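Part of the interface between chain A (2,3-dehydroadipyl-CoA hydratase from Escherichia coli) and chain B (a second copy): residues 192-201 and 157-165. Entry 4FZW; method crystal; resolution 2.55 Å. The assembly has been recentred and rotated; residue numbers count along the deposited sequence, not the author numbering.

Chain A, residues 192-201: QLASKMARHS
Chain B 157-165: SKMVLSGES

A single hydrogen bond joins the turn after one helix to the end of another, and its acceptor is a main-chain carbonyl at the end of a helix, to which no amide within the stretch bonds: A:His200 NE2 donates to B:Ser162 O at 3.2 Å, with an N-H...O angle of 145°. The principle is general, since the last carbonyls of a helix lack the amide partners of the preceding turns and can receive a donor from a neighbouring subunit. B:Leu161 O also lies at the edge of the imidazole, 3.4 Å from A:His200 CD2, so the ring meets the helix terminus edge-on.

The backbones on the two sides differ. Chain A is helical through A:Met197, then makes a type I turn from A:Met197 to A:His200, closed by A:His200 N to A:Met197 O at 2.8 Å. At the end of the turn the histidine CA-to-CB bond points toward chain B, with chi1 m (-55°) and chi2 -44°. Chain B is helical through B:Ser162; B:Gly163 then leaves helical geometry at phi/psi 79/18, a positive phi that favours glycine.

The helices run at 44° between their N-to-C directions, their axes approaching to 9.9 Å, and the register is set by A:Met197 CA and B:Ser162 CA, 4.8 Å apart. B:Ser162 (chi1 p) turns its hydroxyl back to its own helix, OG donating to B:Lys158 O at 2.7 Å, while its CB packs 4.0 Å from A:Met197 CG and 4.1 Å from A:Lys196 CG.

Apolar packing accounts for much of the rest. A:Met197 (m, t, m) places SD 3.8 Å from B:Leu161 CB. A:Leu193 CD1 (rotamer t, p) lies 4.2 Å from B:Lys158 CG, on an extended, all-t side chain. That lysine's NZ forms a long salt bridge with B:Glu164 OE2 at 3.8 Å, within chain B.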

ATOM      1  N   GLN A 192      34.051   7.101  13.142  1.00 40.51           N
ATOM      2  CA  GLN A 192      34.510   7.923  12.032  1.00 41.52           C
ATOM      3  C   GLN A 192      33.393   8.054  10.997  1.00 42.17           C
ATOM      4  O   GLN A 192      33.106   9.155  10.528  1.00 42.75           O
ATOM      5  CB  GLN A 192      35.758   7.334  11.394  1.00 35.59           C
ATOM      6  N   LEU A 193      32.758   6.938  10.647  1.00 39.35           N
ATOM      7  CA  LEU A 193      31.580   6.996   9.784  1.00 42.89           C
ATOM      8  C   LEU A 193      30.637   8.064  10.336  1.00 41.91           C
ATOM      9  O   LEU A 193      30.215   8.960   9.605  1.00 41.49           O
ATOM     10  CB  LEU A 193      30.856   5.644   9.686  1.00 39.62           C
ATOM     11  CG  LEU A 193      29.572   5.657   8.841  1.00 40.21           C
ATOM     12  CD1 LEU A 193      29.857   5.959   7.369  1.00 34.25           C
ATOM     13  CD2 LEU A 193      28.772   4.360   8.986  1.00 37.78           C
ATOM     14  N   ALA A 194      30.353   7.986  11.636  1.00 40.00           N
ATOM     15  CA  ALA A 194      29.402   8.889  12.285  1.00 39.98           C
ATOM     16  C   ALA A 194      29.828  10.352  12.200  1.00 43.33           C
ATOM     17  O   ALA A 194      28.995  11.253  12.022  1.00 43.54           O
ATOM     18  CB  ALA A 194      29.177   8.483  13.747  1.00 36.43           C
ATOM     19  N   SER A 195      31.130  10.582  12.320  1.00 40.39           N
ATOM     20  CA  SER A 195      31.660  11.938  12.328  1.00 42.47           C
ATOM     21  C   SER A 195      31.616  12.566  10.931  1.00 43.13           C
ATOM     22  O   SER A 195      31.483  13.776  10.793  1.00 43.23           O
ATOM     23  CB  SER A 195      33.075  11.946  12.902  1.00 43.45           C
ATOM     24  OG  SER A 195      33.070  11.467  14.234  1.00 50.14           O
ATOM     25  N   LYS A 196      31.723  11.738   9.898  1.00 45.40           N
ATOM     26  CA  LYS A 196      31.527  12.214   8.538  1.00 49.08           C
ATOM     27  C   LYS A 196      30.063  12.694   8.339  1.00 45.26           C
ATOM     28  O   LYS A 196      29.813  13.765   7.790  1.00 45.06           O
ATOM     29  CB  LYS A 196      31.914  11.115   7.537  1.00 44.50           C
ATOM     30  CG  LYS A 196      31.471  11.394   6.106  1.00 52.51           C
ATOM     31  CD  LYS A 196      32.566  11.147   5.065  1.00 54.07           C
ATOM     32  CE  LYS A 196      33.001   9.700   5.001  1.00 56.39           C
ATOM     33  NZ  LYS A 196      34.000   9.511   3.917  1.00 63.32           N
ATOM     34  N   MET A 197      29.103  11.897   8.795  1.00 39.82           N
ATOM     35  CA  MET A 197      27.708  12.264   8.685  1.00 45.29           C
ATOM     36  C   MET A 197      27.442  13.557   9.460  1.00 47.80           C
ATOM     37  O   MET A 197      26.796  14.485   8.947  1.00 43.31           O
ATOM     38  CB  MET A 197      26.803  11.119   9.189  1.00 38.59           C
ATOM     39  CG  MET A 197      27.005   9.819   8.433  1.00 39.49           C
ATOM     40  SD  MET A 197      25.734   8.596   8.762  1.00 43.88           S
ATOM     41  CE  MET A 197      25.512   8.847  10.505  1.00 46.09           C
ATOM     42  N   ALA A 198      27.961  13.598  10.691  1.00 47.61           N
ATOM     43  CA  ALA A 198      27.724  14.684  11.639  1.00 44.45           C
ATOM     44  C   ALA A 198      28.381  15.974  11.197  1.00 46.62           C
ATOM     45  O   ALA A 198      28.295  16.984  11.878  1.00 50.29           O
ATOM     46  CB  ALA A 198      28.241  14.298  13.007  1.00 46.21           C
ATOM     47  N   ARG A 199      29.068  15.925  10.067  1.00 48.78           N
ATOM     48  CA  ARG A 199      29.717  17.099   9.526  1.00 53.07           C
ATOM     49  C   ARG A 199      28.763  17.783   8.549  1.00 50.62           C
ATOM     50  O   ARG A 199      28.986  18.918   8.138  1.00 50.31           O
ATOM     51  CB  ARG A 199      31.042  16.695   8.858  1.00 52.95           C
ATOM     52  CG  ARG A 199      31.459  17.547   7.670  1.00 55.95           C
ATOM     53  CD  ARG A 199      32.912  17.315   7.309  1.00 65.36           C
ATOM     54  NE  ARG A 199      33.238  15.893   7.195  1.00 69.24           N
ATOM     55  CZ  ARG A 199      34.454  15.433   6.911  1.00 78.41           C
ATOM     56  NH1 ARG A 199      35.453  16.286   6.713  1.00 76.98           N
ATOM     57  NH2 ARG A 199      34.676  14.125   6.828  1.00 66.85           N
ATOM     58  N   HIS A 200      27.690  17.081   8.192  1.00 49.50           N
ATOM     59  CA  HIS A 200      26.707  17.625   7.268  1.00 51.14           C
ATOM     60  C   HIS A 200      25.610  18.368   8.020  1.00 50.45           C
ATOM     61  O   HIS A 200      25.490  18.228   9.242  1.00 46.19           O
ATOM     62  CB  HIS A 200      26.125  16.516   6.390  1.00 46.87           C
ATOM     63  CG  HIS A 200      27.172  15.725   5.661  1.00 46.58           C
ATOM     64  ND1 HIS A 200      28.242  16.305   5.032  1.00 52.00           N
ATOM     65  CD2 HIS A 200      27.301  14.383   5.476  1.00 46.45           C
ATOM     66  CE1 HIS A 200      29.000  15.366   4.484  1.00 48.58           C
ATOM     67  NE2 HIS A 200      28.448  14.193   4.737  1.00 47.04           N
ATOM     68  N   SER A 201      24.825  19.151   7.279  1.00 51.75           N
ATOM     69  CA  SER A 201      23.690  19.916   7.812  1.00 49.60           C
ATOM     70  C   SER A 201      22.726  19.017   8.570  1.00 46.92           C
ATOM     71  O   SER A 201      22.221  18.050   7.993  1.00 47.34           O
ATOM     72  CB  SER A 201      22.948  20.591   6.652  1.00 54.51           C
ATOM     73  OG  SER A 201      21.697  21.130   7.063  1.00 61.41           O
TER
ATOM     74  N   SER B 157      21.476   3.867   3.076  1.00 32.29           N
ATOM     75  CA  SER B 157      21.474   4.910   4.093  1.00 36.01           C
ATOM     76  C   SER B 157      22.860   5.527   4.256  1.00 35.08           C
ATOM     77  O   SER B 157      23.008   6.749   4.281  1.00 35.75           O
ATOM     78  CB  SER B 157      20.903   4.381   5.408  1.00 33.17           C
ATOM     79  OG  SER B 157      19.541   4.053   5.212  1.00 34.05           O
ATOM     80  N   LYS B 158      23.875   4.671   4.341  1.00 36.83           N
ATOM     81  CA  LYS B 158      25.264   5.109   4.341  1.00 34.91           C
ATOM     82  C   LYS B 158      25.546   6.019   3.158  1.00 32.02           C
ATOM     83  O   LYS B 158      26.037   7.133   3.314  1.00 32.92           O
ATOM     84  CB  LYS B 158      26.155   3.897   4.245  1.00 38.82           C
ATOM     85  CG  LYS B 158      27.634   4.189   4.277  1.00 40.37           C
ATOM     86  CD  LYS B 158      28.364   2.894   4.065  1.00 40.24           C
ATOM     87  CE  LYS B 158      29.851   3.101   3.873  1.00 49.86           C
ATOM     88  NZ  LYS B 158      30.510   1.775   3.755  1.00 44.23           N
ATOM     89  N   MET B 159      25.219   5.549   1.966  1.00 29.36           N
ATOM     90  CA  MET B 159      25.419   6.369   0.779  1.00 34.77           C
ATOM     91  C   MET B 159      24.667   7.713   0.822  1.00 39.26           C
ATOM     92  O   MET B 159      25.238   8.758   0.493  1.00 40.00           O
ATOM     93  CB  MET B 159      25.061   5.580  -0.487  1.00 32.19           C
ATOM     94  CG  MET B 159      26.102   4.518  -0.871  1.00 30.78           C
ATOM     95  SD  MET B 159      25.622   3.531  -2.280  1.00 36.08           S
ATOM     96  CE  MET B 159      25.498   4.813  -3.505  1.00 33.15           C
ATOM     97  N   VAL B 160      23.397   7.676   1.227  1.00 30.65           N
ATOM     98  CA  VAL B 160      22.575   8.868   1.250  1.00 30.72           C
ATOM     99  C   VAL B 160      22.948   9.798   2.401  1.00 37.21           C
ATOM    100  O   VAL B 160      23.027  11.017   2.199  1.00 35.88           O
ATOM    101  CB  VAL B 160      21.079   8.507   1.316  1.00 35.88           C
ATOM    102  CG1 VAL B 160      20.215   9.691   1.842  1.00 30.61           C
ATOM    103  CG2 VAL B 160      20.603   7.988  -0.037  1.00 32.69           C
ATOM    104  N   LEU B 161      23.211   9.237   3.586  1.00 33.77           N
ATOM    105  CA  LEU B 161      23.546  10.054   4.762  1.00 34.86           C
ATOM    106  C   LEU B 161      25.013  10.551   4.865  1.00 38.33           C
ATOM    107  O   LEU B 161      25.282  11.617   5.436  1.00 39.71           O
ATOM    108  CB  LEU B 161      23.141   9.329   6.056  1.00 33.49           C
ATOM    109  CG  LEU B 161      21.690   8.956   6.362  1.00 32.27           C
ATOM    110  CD1 LEU B 161      21.634   7.970   7.519  1.00 29.91           C
ATOM    111  CD2 LEU B 161      20.772  10.203   6.620  1.00 34.24           C
ATOM    112  N   SER B 162      25.958   9.801   4.304  1.00 39.88           N
ATOM    113  CA  SER B 162      27.354  10.248   4.293  1.00 38.97           C
ATOM    114  C   SER B 162      27.780  10.799   2.933  1.00 39.66           C
ATOM    115  O   SER B 162      28.641  11.667   2.864  1.00 39.67           O
ATOM    116  CB  SER B 162      28.292   9.122   4.723  1.00 37.79           C
ATOM    117  OG  SER B 162      28.520   8.234   3.647  1.00 38.48           O
ATOM    118  N   GLY B 163      27.173  10.299   1.854  1.00 40.31           N
ATOM    119  CA  GLY B 163      27.485  10.765   0.508  1.00 40.29           C
ATOM    120  C   GLY B 163      28.764  10.178  -0.084  1.00 44.04           C
ATOM    121  O   GLY B 163      29.287  10.730  -1.052  1.00 43.87           O
ATOM    122  N   GLU B 164      29.264   9.076   0.481  1.00 40.12           N
ATOM    123  CA  GLU B 164      30.432   8.420  -0.069  1.00 41.39           C
ATOM    124  C   GLU B 164      30.046   7.506  -1.229  1.00 41.80           C
ATOM    125  O   GLU B 164      28.991   6.863  -1.203  1.00 38.42           O
ATOM    126  CB  GLU B 164      31.165   7.590   1.004  1.00 41.91           C
ATOM    127  CG  GLU B 164      30.364   6.386   1.477  1.00 44.36           C
ATOM    128  CD  GLU B 164      31.214   5.190   1.716  1.00 48.56           C
ATOM    129  OE1 GLU B 164      31.252   4.258   0.830  1.00 48.90           O
ATOM    130  OE2 GLU B 164      31.866   5.163   2.804  1.00 50.41           O
ATOM    131  N   SER B 165      30.921   7.456  -2.234  1.00 44.18           N
ATOM    132  CA  SER B 165      30.747   6.654  -3.442  1.00 40.44           C
ATOM    133  C   SER B 165      31.055   5.182  -3.239  1.00 39.96           C
ATOM    134  O   SER B 165      31.676   4.769  -2.261  1.00 40.08           O
ATOM    135  CB  SER B 165      31.674   7.162  -4.543  1.00 44.97           C
ATOM    136  OG  SER B 165      31.344   8.476  -4.937  1.00 52.28           O
TER